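Local structure of phosphoglycerate kinase (Coxiella burnetii, 4NG4) at residues 229-237 with 246-257; 270-279 with 296-306. The protein catalyses the reversible, ATP-dependent phosphorylation of 3-phosphoglycerate to 1,3-bisphosphoglycerate, a step of glycolysis. All coordinates share one frame; numbering follows the deposited sequence.

Contact 1 of 2, residues 229-237 with 246-257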
loop_
_atom_site.group_PDB
_atom_site.type_symbol
_atom_site.label_atom_id
_atom_site.label_comp_id
_atom_site.label_asym_id
_atom_site.label_seq_id
_atom_site.Cartn_x
_atom_site.Cartn_y
_atom_site.Cartn_z
ATOM N N ALA A 229 8.652 -18.294 2.701
ATOM C CA ALA A 229 9.725 -19.156 2.204
ATOM C C ALA A 229 9.815 -20.423 3.034
ATOM O O ALA A 229 9.969 -21.517 2.495
ATOM C CB ALA A 229 11.064 -18.412 2.198
ATOM N N ASN A 230 9.704 -20.279 4.344
ATOM C CA ASN A 230 9.720 -21.447 5.221
ATOM C C ASN A 230 8.595 -22.453 4.875
ATOM O O ASN A 230 8.801 -23.661 4.901
ATOM C CB ASN A 230 9.646 -21.034 6.711
ATOM C CG ASN A 230 10.823 -20.151 7.157
ATOM O OD1 ASN A 230 10.703 -19.354 8.104
ATOM N ND2 ASN A 230 11.948 -20.284 6.487
ATOM N N THR A 231 7.418 -21.945 4.533
ATOM C CA THR A 231 6.331 -22.816 4.073
ATOM C C THR A 231 6.708 -23.525 2.774
ATOM O O THR A 231 6.454 -24.712 2.626
ATOM C CB THR A 231 4.979 -22.049 3.857
ATOM O OG1 THR A 231 4.592 -21.369 5.061
ATOM C CG2 THR A 231 3.873 -23.008 3.475
ATOM N N PHE A 232 7.314 -22.803 1.840
ATOM C CA PHE A 232 7.659 -23.381 0.541
ATOM C C PHE A 232 8.736 -24.463 0.657
ATOM O O PHE A 232 8.619 -25.547 0.064
ATOM C CB PHE A 232 8.096 -22.295 -0.444
ATOM C CG PHE A 232 6.953 -21.633 -1.169
ATOM C CD1 PHE A 232 6.478 -22.163 -2.348
ATOM C CD2 PHE A 232 6.384 -20.487 -0.680
ATOM C CE1 PHE A 232 5.442 -21.569 -3.028
ATOM C CE2 PHE A 232 5.354 -19.886 -1.336
ATOM C CZ PHE A 232 4.872 -20.430 -2.523
ATOM N N LEU A 233 9.773 -24.155 1.428
ATOM C CA LEU A 233 10.823 -25.106 1.731
ATOM C C LEU A 233 10.282 -26.417 2.349
ATOM O O LEU A 233 10.851 -27.495 2.151
ATOM C CB LEU A 233 11.828 -24.456 2.685
ATOM C CG LEU A 233 12.772 -23.323 2.228
ATOM C CD1 LEU A 233 13.689 -22.886 3.375
ATOM C CD2 LEU A 233 13.620 -23.753 1.048
ATOM N N LYS A 234 9.195 -26.328 3.107
ATOM C CA LYS A 234 8.623 -27.500 3.761
ATOM C C LYS A 234 7.685 -28.265 2.806
ATOM O O LYS A 234 7.594 -29.507 2.864
ATOM C CB LYS A 234 7.894 -27.066 5.036
ATOM C CG LYS A 234 7.237 -28.187 5.831
ATOM C CD LYS A 234 7.249 -27.828 7.280
ATOM C CE LYS A 234 6.197 -28.534 8.079
ATOM N NZ LYS A 234 6.280 -27.947 9.474
ATOM N N ALA A 235 7.008 -27.534 1.917
ATOM C CA ALA A 235 6.268 -28.155 0.807
ATOM C C ALA A 235 7.188 -28.959 -0.080
ATOM O O ALA A 235 6.769 -29.961 -0.616
ATOM C CB ALA A 235 5.547 -27.104 -0.023
ATOM N N GLN A 236 8.434 -28.518 -0.233
ATOM C CA GLN A 236 9.441 -29.249 -1.010
ATOM C C GLN A 236 10.045 -30.455 -0.286
ATOM O O GLN A 236 10.749 -31.251 -0.889
ATOM C CB GLN A 236 10.568 -28.310 -1.450
ATOM C CG GLN A 236 10.148 -27.339 -2.549
ATOM C CD GLN A 236 11.289 -26.992 -3.472
ATOM O OE1 GLN A 236 12.469 -26.984 -3.086
ATOM N NE2 GLN A 236 10.947 -26.714 -4.706
ATOM N N GLY A 237 9.792 -30.574 1.006
ATOM C CA GLY A 237 10.223 -31.742 1.764
ATOM C C GLY A 237 11.460 -31.534 2.626
ATOM O O GLY A 237 11.992 -32.488 3.169
ATOM N N GLU A 246 3.034 -22.389 7.736
ATOM C CA GLU A 246 1.613 -22.678 7.745
ATOM C C GLU A 246 1.421 -24.023 7.089
ATOM O O GLU A 246 1.384 -24.108 5.860
ATOM C CB GLU A 246 0.827 -21.582 7.020
ATOM C CG GLU A 246 0.678 -20.316 7.830
ATOM C CD GLU A 246 -0.220 -19.279 7.182
ATOM O OE1 GLU A 246 0.076 -18.870 6.035
ATOM O OE2 GLU A 246 -1.204 -18.846 7.840
ATOM N N ASN A 247 1.330 -25.070 7.914
ATOM C CA ASN A 247 1.111 -26.440 7.438
ATOM C C ASN A 247 -0.112 -26.559 6.556
ATOM O O ASN A 247 -0.144 -27.358 5.621
ATOM C CB ASN A 247 0.929 -27.406 8.615
ATOM C CG ASN A 247 2.247 -27.904 9.206
ATOM O OD1 ASN A 247 3.271 -27.227 9.156
ATOM N ND2 ASN A 247 2.216 -29.093 9.771
ATOM N N GLU A 248 -1.137 -25.780 6.856
ATOM C CA GLU A 248 -2.399 -25.922 6.140
ATOM C C GLU A 248 -2.349 -25.419 4.707
ATOM O O GLU A 248 -3.293 -25.634 3.944
ATOM C CB GLU A 248 -3.550 -25.294 6.933
ATOM C CG GLU A 248 -4.268 -26.341 7.801
ATOM C CD GLU A 248 -5.023 -25.751 8.951
ATOM O OE1 GLU A 248 -5.189 -24.523 8.982
ATOM O OE2 GLU A 248 -5.457 -26.520 9.827
ATOM N N TRP A 249 -1.231 -24.794 4.342
ATOM C CA TRP A 249 -1.041 -24.230 3.006
ATOM C C TRP A 249 0.125 -24.891 2.265
ATOM O O TRP A 249 0.570 -24.385 1.236
ATOM C CB TRP A 249 -0.820 -22.711 3.120
ATOM C CG TRP A 249 -2.050 -21.979 3.543
ATOM C CD1 TRP A 249 -2.528 -21.832 4.807
ATOM C CD2 TRP A 249 -2.973 -21.305 2.687
ATOM N NE1 TRP A 249 -3.699 -21.109 4.793
ATOM C CE2 TRP A 249 -3.991 -20.773 3.502
ATOM C CE3 TRP A 249 -3.033 -21.098 1.311
ATOM C CZ2 TRP A 249 -5.042 -20.045 2.989
ATOM C CZ3 TRP A 249 -4.080 -20.383 0.803
ATOM C CH2 TRP A 249 -5.075 -19.862 1.637
ATOM N N LEU A 250 0.599 -26.030 2.766
ATOM C CA LEU A 250 1.682 -26.760 2.103
ATOM C C LEU A 250 1.254 -27.246 0.716
ATOM O O LEU A 250 2.012 -27.143 -0.241
ATOM C CB LEU A 250 2.145 -27.940 2.953
ATOM C CG LEU A 250 2.664 -27.558 4.344
ATOM C CD1 LEU A 250 2.906 -28.821 5.214
ATOM C CD2 LEU A 250 3.893 -26.643 4.260
ATOM N N ASP A 251 0.046 -27.786 0.608
ATOM C CA ASP A 251 -0.491 -28.170 -0.693
ATOM C C ASP A 251 -0.601 -26.969 -1.636
ATOM O O ASP A 251 -0.348 -27.094 -2.839
ATOM C CB ASP A 251 -1.874 -28.820 -0.552
ATOM C CG ASP A 251 -1.823 -30.168 0.126
ATOM O OD1 ASP A 251 -0.714 -30.689 0.340
ATOM O OD2 ASP A 251 -2.905 -30.708 0.431
ATOM N N ALA A 252 -0.995 -25.823 -1.089
ATOM C CA ALA A 252 -1.114 -24.599 -1.883
ATOM C C ALA A 252 0.257 -24.177 -2.385
ATOM O O ALA A 252 0.437 -23.893 -3.568
ATOM C CB ALA A 252 -1.739 -23.486 -1.069
ATOM N N ALA A 253 1.222 -24.164 -1.473
ATOM C CA ALA A 253 2.592 -23.776 -1.790
ATOM C C ALA A 253 3.216 -24.721 -2.816
ATOM O O ALA A 253 3.948 -24.293 -3.707
ATOM C CB ALA A 253 3.432 -23.733 -0.526
ATOM N N GLN A 254 2.903 -26.005 -2.699
ATOM C CA GLN A 254 3.458 -27.018 -3.590
ATOM C C GLN A 254 2.909 -26.844 -4.981
ATOM O O GLN A 254 3.648 -26.890 -5.954
ATOM C CB GLN A 254 3.140 -28.429 -3.081
ATOM C CG GLN A 254 4.037 -29.524 -3.682
ATOM C CD GLN A 254 3.394 -30.895 -3.703
ATOM O OE1 GLN A 254 2.275 -31.098 -3.219
ATOM N NE2 GLN A 254 4.097 -31.845 -4.288
ATOM N N GLN A 255 1.607 -26.640 -5.067
ATOM C CA GLN A 255 0.959 -26.435 -6.353
ATOM C C GLN A 255 1.392 -25.129 -6.997
ATOM O O GLN A 255 1.480 -25.035 -8.215
ATOM C CB GLN A 255 -0.545 -26.428 -6.177
ATOM C CG GLN A 255 -1.314 -26.483 -7.470
ATOM C CD GLN A 255 -2.724 -26.024 -7.281
ATOM O OE1 GLN A 255 -2.998 -24.818 -7.191
ATOM N NE2 GLN A 255 -3.641 -26.980 -7.199
ATOM N N PHE A 256 1.638 -24.112 -6.186
ATOM C CA PHE A 256 2.128 -22.847 -6.721
ATOM C C PHE A 256 3.542 -23.013 -7.290
ATOM O O PHE A 256 3.864 -22.462 -8.345
ATOM C CB PHE A 256 2.111 -21.754 -5.660
ATOM C CG PHE A 256 2.576 -20.436 -6.171
ATOM C CD1 PHE A 256 3.922 -20.134 -6.216
ATOM C CD2 PHE A 256 1.677 -19.519 -6.661
ATOM C CE1 PHE A 256 4.358 -18.922 -6.712
ATOM C CE2 PHE A 256 2.104 -18.323 -7.169
ATOM C CZ PHE A 256 3.451 -18.020 -7.197
ATOM N N TRP A 257 4.372 -23.784 -6.591
ATOM C CA TRP A 257 5.725 -24.109 -7.071
ATOM C C TRP A 257 5.648 -24.737 -8.452
ATOM O O TRP A 257 6.434 -24.399 -9.329
ATOM C CB TRP A 257 6.484 -25.063 -6.112
ATOM C CG TRP A 257 7.948 -25.179 -6.504
ATOM C CD1 TRP A 257 8.981 -24.352 -6.124
ATOM C CD2 TRP A 257 8.517 -26.137 -7.385
ATOM N NE1 TRP A 257 10.152 -24.748 -6.712
ATOM C CE2 TRP A 257 9.896 -25.840 -7.496
ATOM C CE3 TRP A 257 7.998 -27.216 -8.100
ATOM C CZ2 TRP A 257 10.764 -26.600 -8.276
ATOM C CZ3 TRP A 257 8.857 -27.968 -8.875
ATOM C CH2 TRP A 257 10.230 -27.661 -8.952
#
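Lys234 and Leu250 meet where two helices of the nucleotide-binding domain, 227-235 and 250-263, pack nearly crosswise; the axes of 229-235 and 250-257 approach to 8.4 Å and cross at -80°. The lysine leaves its backbone with CG anti to N (chi1 180°), which carries the chain across the Leu250 branch: CB and then CG lie beside Leu250 CD2, CG at 4.0 Å. Further out CE passes the Asn247 amide, and NZ gives a hydrogen bond to Asn247 OD1 at 3.1 Å, in the carbonyl plane on a lone pair. A long aliphatic stem with a charged tip thus suits the margin of the interface.

At the crossing itself small residues let the backbones draw close, with Ala235 CB 4.0 Å from Ala253 CB. Ala253 CB also sits over the centre of the Phe232 ring, a CH-pi contact, while CZ and CE1 of that ring reach the obliquely turned Phe256 ring. Phe256 continues inward onto Leu212 and Leu216 of helix 209-216. At the far margin the Gln236 amide lies over one face of the Trp257 indole, planes 66° apart; NE2 and NE1, both donors, form no hydrogen bond, and the exact placement is doubtful.

Thr231 CG2 touches Leu250 CD2 at 3.7 Å, whereas OG1, which also bonds Gly227 O within its own helix, accepts the N-H of Glu246 at 3.3 Å.

Contact 2 of 2, residues 270-279 with 296-306; sequences PVDVIVADEL and NESIFDVGPNT
Asp272 OD1 is gripped twice by Thr306, by the hydroxyl OG1 at 2.6 Å and by the backbone N at 2.8 Å. These bonds join helix 304-316 to a small antiparallel sheet of three strands in the nucleotide-binding domain, with 272-276 in the middle between 286-289 and 298-300. The hydroxyl arrives nearly end-on to the C-O bond, the amide on the syn side and somewhat out of the carboxylate plane. OD2 takes the N-H of Asn305 with its syn lone pair, so the carboxylate spans two amides in the first turn of the helix, where the helix dipole would probably favour a negative charge. Its CG stands between the backbone N and carbonyl carbon (chi1 57°), which points both oxygens at that turn. Gly303, with no side chain, leaves room for the carboxylate beside it and gives its N-H to Asp272 O.

Within the sheet, Ser298 N bonds Ala276 O at 3.2 Å, and Phe300 N donates to Ile274 O, with an N-H...O angle of 168°. In the non-hydrogen-bonded pair Val275 and Ile299, branched side chains lie on one face, where Ile299 also crosses Val273 at about a right angle, an apolar fit of beta-branched residues.

At the corner, Asp301 belongs to the magnesium site; its OD2 accepts a hydrogen bond from Gly337 N.

Phe300 fills the other end of the contact with its ring. The methyl of small Ala276 lies in plane at the ring edge, CB 3.7 Å from CE2; Ser298 O lies over one face, offset toward the rim, and Leu279 CD1 over the centre of the opposite face, 4.2 Å from the centroid.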
loop_
_atom_site.group_PDB
_atom_site.type_symbol
_atom_site.label_atom_id
_atom_site.label_comp_id
_atom_site.label_asym_id
_atom_site.label_seq_id
_atom_site.Cartn_x
_atom_site.Cartn_y
_atom_site.Cartn_z
ATOM N N PRO A 270 15.426 -20.292 -0.450
ATOM C CA PRO A 270 16.656 -20.215 0.357
ATOM C C PRO A 270 17.437 -21.509 0.312
ATOM O O PRO A 270 16.858 -22.558 0.614
ATOM C CB PRO A 270 16.130 -19.975 1.779
ATOM C CG PRO A 270 14.797 -19.305 1.588
ATOM C CD PRO A 270 14.231 -19.880 0.314
ATOM N N VAL A 271 18.718 -21.446 -0.071
ATOM C CA VAL A 271 19.603 -22.631 0.012
ATOM C C VAL A 271 20.415 -22.635 1.322
ATOM O O VAL A 271 20.756 -23.699 1.842
ATOM C CB VAL A 271 20.535 -22.776 -1.207
ATOM C CG1 VAL A 271 19.782 -22.526 -2.490
ATOM C CG2 VAL A 271 21.699 -21.831 -1.095
ATOM N N ASP A 272 20.716 -21.450 1.850
ATOM C CA ASP A 272 21.310 -21.318 3.186
ATOM C C ASP A 272 20.541 -20.302 4.047
ATOM O O ASP A 272 19.969 -19.351 3.520
ATOM C CB ASP A 272 22.816 -20.979 3.106
ATOM C CG ASP A 272 23.126 -19.698 2.313
ATOM O OD1 ASP A 272 22.209 -19.027 1.795
ATOM O OD2 ASP A 272 24.325 -19.365 2.217
ATOM N N VAL A 273 20.531 -20.526 5.364
ATOM C CA VAL A 273 19.740 -19.728 6.325
ATOM C C VAL A 273 20.508 -19.503 7.624
ATOM O O VAL A 273 21.470 -20.209 7.904
ATOM C CB VAL A 273 18.417 -20.451 6.705
ATOM C CG1 VAL A 273 17.450 -20.495 5.530
ATOM C CG2 VAL A 273 18.701 -21.850 7.211
ATOM N N ILE A 274 20.097 -18.531 8.429
ATOM C CA ILE A 274 20.694 -18.418 9.754
ATOM C C ILE A 274 19.692 -18.783 10.828
ATOM O O ILE A 274 18.590 -18.248 10.880
ATOM C CB ILE A 274 21.307 -17.043 10.041
ATOM C CG1 ILE A 274 22.034 -17.061 11.386
ATOM C CG2 ILE A 274 20.253 -15.991 10.093
ATOM C CD1 ILE A 274 23.306 -16.194 11.404
ATOM N N VAL A 275 20.107 -19.702 11.688
ATOM C CA VAL A 275 19.229 -20.311 12.667
ATOM C C VAL A 275 19.742 -20.071 14.070
ATOM O O VAL A 275 20.923 -19.842 14.281
ATOM C CB VAL A 275 19.078 -21.851 12.433
ATOM C CG1 VAL A 275 18.729 -22.151 10.994
ATOM C CG2 VAL A 275 20.340 -22.600 12.801
ATOM N N ALA A 276 18.824 -20.109 15.021
ATOM C CA ALA A 276 19.132 -20.011 16.436
ATOM C C ALA A 276 18.055 -20.805 17.147
ATOM O O ALA A 276 17.032 -21.137 16.545
ATOM C CB ALA A 276 19.115 -18.571 16.889
ATOM N N ASP A 277 18.279 -21.113 18.419
ATOM C CA ASP A 277 17.308 -21.880 19.191
ATOM C C ASP A 277 16.452 -21.001 20.118
ATOM O O ASP A 277 15.683 -21.516 20.936
ATOM C CB ASP A 277 17.997 -23.026 19.947
ATOM C CG ASP A 277 18.699 -22.577 21.215
ATOM O OD1 ASP A 277 19.033 -21.372 21.330
ATOM O OD2 ASP A 277 18.919 -23.451 22.095
ATOM N N GLU A 278 16.596 -19.679 19.982
ATOM C CA GLU A 278 15.747 -18.702 20.673
ATOM C C GLU A 278 15.905 -17.376 19.941
ATOM O O GLU A 278 17.009 -17.059 19.505
ATOM C CB GLU A 278 16.121 -18.584 22.172
ATOM C CG GLU A 278 17.306 -17.662 22.503
ATOM C CD GLU A 278 17.795 -17.787 23.937
ATOM O OE1 GLU A 278 17.485 -18.812 24.586
ATOM O OE2 GLU A 278 18.502 -16.855 24.408
ATOM N N LEU A 279 14.821 -16.618 19.786
ATOM C CA LEU A 279 14.858 -15.371 19.024
ATOM C C LEU A 279 15.183 -14.158 19.886
ATOM O O LEU A 279 14.295 -13.576 20.514
ATOM C CB LEU A 279 13.524 -15.155 18.303
ATOM C CG LEU A 279 13.352 -13.880 17.450
ATOM C CD1 LEU A 279 14.572 -13.580 16.547
ATOM C CD2 LEU A 279 12.089 -14.007 16.603
ATOM N N ASN A 296 15.033 -28.431 16.841
ATOM C CA ASN A 296 14.578 -27.281 17.640
ATOM C C ASN A 296 15.398 -26.034 17.394
ATOM O O ASN A 296 15.794 -25.345 18.328
ATOM C CB ASN A 296 14.476 -27.611 19.141
ATOM C CG ASN A 296 15.777 -28.057 19.731
ATOM O OD1 ASN A 296 16.729 -28.355 19.012
ATOM N ND2 ASN A 296 15.831 -28.112 21.055
ATOM N N GLU A 297 15.629 -25.778 16.109
ATOM C CA GLU A 297 16.114 -24.506 15.604
ATOM C C GLU A 297 15.027 -23.911 14.723
ATOM O O GLU A 297 14.099 -24.606 14.326
ATOM C CB GLU A 297 17.350 -24.710 14.744
ATOM C CG GLU A 297 18.514 -25.325 15.449
ATOM C CD GLU A 297 19.732 -25.432 14.542
ATOM O OE1 GLU A 297 19.715 -26.237 13.566
ATOM O OE2 GLU A 297 20.704 -24.707 14.819
ATOM N N SER A 298 15.150 -22.626 14.408
ATOM C CA SER A 298 14.189 -21.958 13.538
ATOM C C SER A 298 14.955 -21.059 12.587
ATOM O O SER A 298 16.002 -20.516 12.950
ATOM C CB SER A 298 13.208 -21.108 14.360
ATOM O OG SER A 298 12.793 -21.753 15.548
ATOM N N ILE A 299 14.426 -20.889 11.381
ATOM C CA ILE A 299 15.044 -20.013 10.389
ATOM C C ILE A 299 14.590 -18.571 10.589
ATOM O O ILE A 299 13.406 -18.282 10.518
ATOM C CB ILE A 299 14.691 -20.452 8.967
ATOM C CG1 ILE A 299 15.222 -21.880 8.713
ATOM C CG2 ILE A 299 15.272 -19.469 7.947
ATOM C CD1 ILE A 299 14.806 -22.475 7.366
ATOM N N PHE A 300 15.543 -17.669 10.833
ATOM C CA PHE A 300 15.259 -16.243 11.017
ATOM C C PHE A 300 15.812 -15.329 9.913
ATOM O O PHE A 300 15.533 -14.130 9.887
ATOM C CB PHE A 300 15.818 -15.784 12.357
ATOM C CG PHE A 300 15.303 -16.569 13.542
ATOM C CD1 PHE A 300 13.952 -16.776 13.721
ATOM C CD2 PHE A 300 16.176 -17.077 14.481
ATOM C CE1 PHE A 300 13.481 -17.472 14.813
ATOM C CE2 PHE A 300 15.714 -17.771 15.568
ATOM C CZ PHE A 300 14.357 -17.969 15.734
ATOM N N ASP A 301 16.604 -15.878 9.007
ATOM C CA ASP A 301 17.181 -15.076 7.931
ATOM C C ASP A 301 17.718 -15.989 6.855
ATOM O O ASP A 301 17.936 -17.169 7.093
ATOM C CB ASP A 301 18.324 -14.173 8.453
ATOM C CG ASP A 301 18.443 -12.839 7.693
ATOM O OD1 ASP A 301 17.606 -12.544 6.797
ATOM O OD2 ASP A 301 19.401 -12.076 8.002
ATOM N N VAL A 302 17.911 -15.433 5.666
ATOM C CA VAL A 302 18.635 -16.112 4.605
ATOM C C VAL A 302 20.115 -16.046 4.903
ATOM O O VAL A 302 20.569 -15.244 5.719
ATOM C CB VAL A 302 18.428 -15.435 3.237
ATOM C CG1 VAL A 302 16.953 -15.461 2.830
ATOM C CG2 VAL A 302 18.974 -13.999 3.273
ATOM N N GLY A 303 20.867 -16.891 4.215
ATOM C CA GLY A 303 22.327 -16.907 4.315
ATOM C C GLY A 303 22.989 -16.144 3.181
ATOM O O GLY A 303 22.302 -15.576 2.328
ATOM N N PRO A 304 24.333 -16.134 3.156
ATOM C CA PRO A 304 25.059 -15.374 2.151
ATOM C C PRO A 304 24.842 -15.884 0.714
ATOM O O PRO A 304 24.681 -15.071 -0.199
ATOM C CB PRO A 304 26.519 -15.525 2.599
ATOM C CG PRO A 304 26.551 -16.785 3.338
ATOM C CD PRO A 304 25.251 -16.863 4.052
ATOM N N ASN A 305 24.828 -17.207 0.523
ATOM C CA ASN A 305 24.615 -17.817 -0.811
ATOM C C ASN A 305 23.275 -17.431 -1.386
ATOM O O ASN A 305 23.178 -17.074 -2.563
ATOM C CB ASN A 305 24.695 -19.349 -0.767
ATOM C CG ASN A 305 24.862 -19.968 -2.147
ATOM O OD1 ASN A 305 23.893 -20.349 -2.797
ATOM N ND2 ASN A 305 26.096 -20.069 -2.596
ATOM N N THR A 306 22.251 -17.491 -0.542
ATOM C CA THR A 306 20.915 -17.076 -0.928
ATOM C C THR A 306 20.883 -15.591 -1.254
ATOM O O THR A 306 20.509 -15.217 -2.362
ATOM C CB THR A 306 19.875 -17.381 0.172
ATOM O OG1 THR A 306 19.946 -18.762 0.558
ATOM C CG2 THR A 306 18.463 -17.059 -0.331
#

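Contact 1 closes before contact 2 opens along the chain, yet the two, with centres about 17 Å apart, touch through helix 227-235. Leu233 CD2 comes within 3.5 Å of Pro270 O, and Ala229 also packs on that proline. Nearer the nucleotide, Asn230 ND2 lies 3.7 Å from Ile299 CB. Asn230 and Ile299 both belong to the ADP pocket: contact 1 meets the bound nucleotide through Asn230, while the Thr231 side chain, one residue on, is about 9 Å from it, and in contact 2 Ile299 O makes a weak hydrogen bond to its adenine N6. Contact 2 reaches on to the metal, the Asp301 side chain being about 3 Å from the magnesium ion.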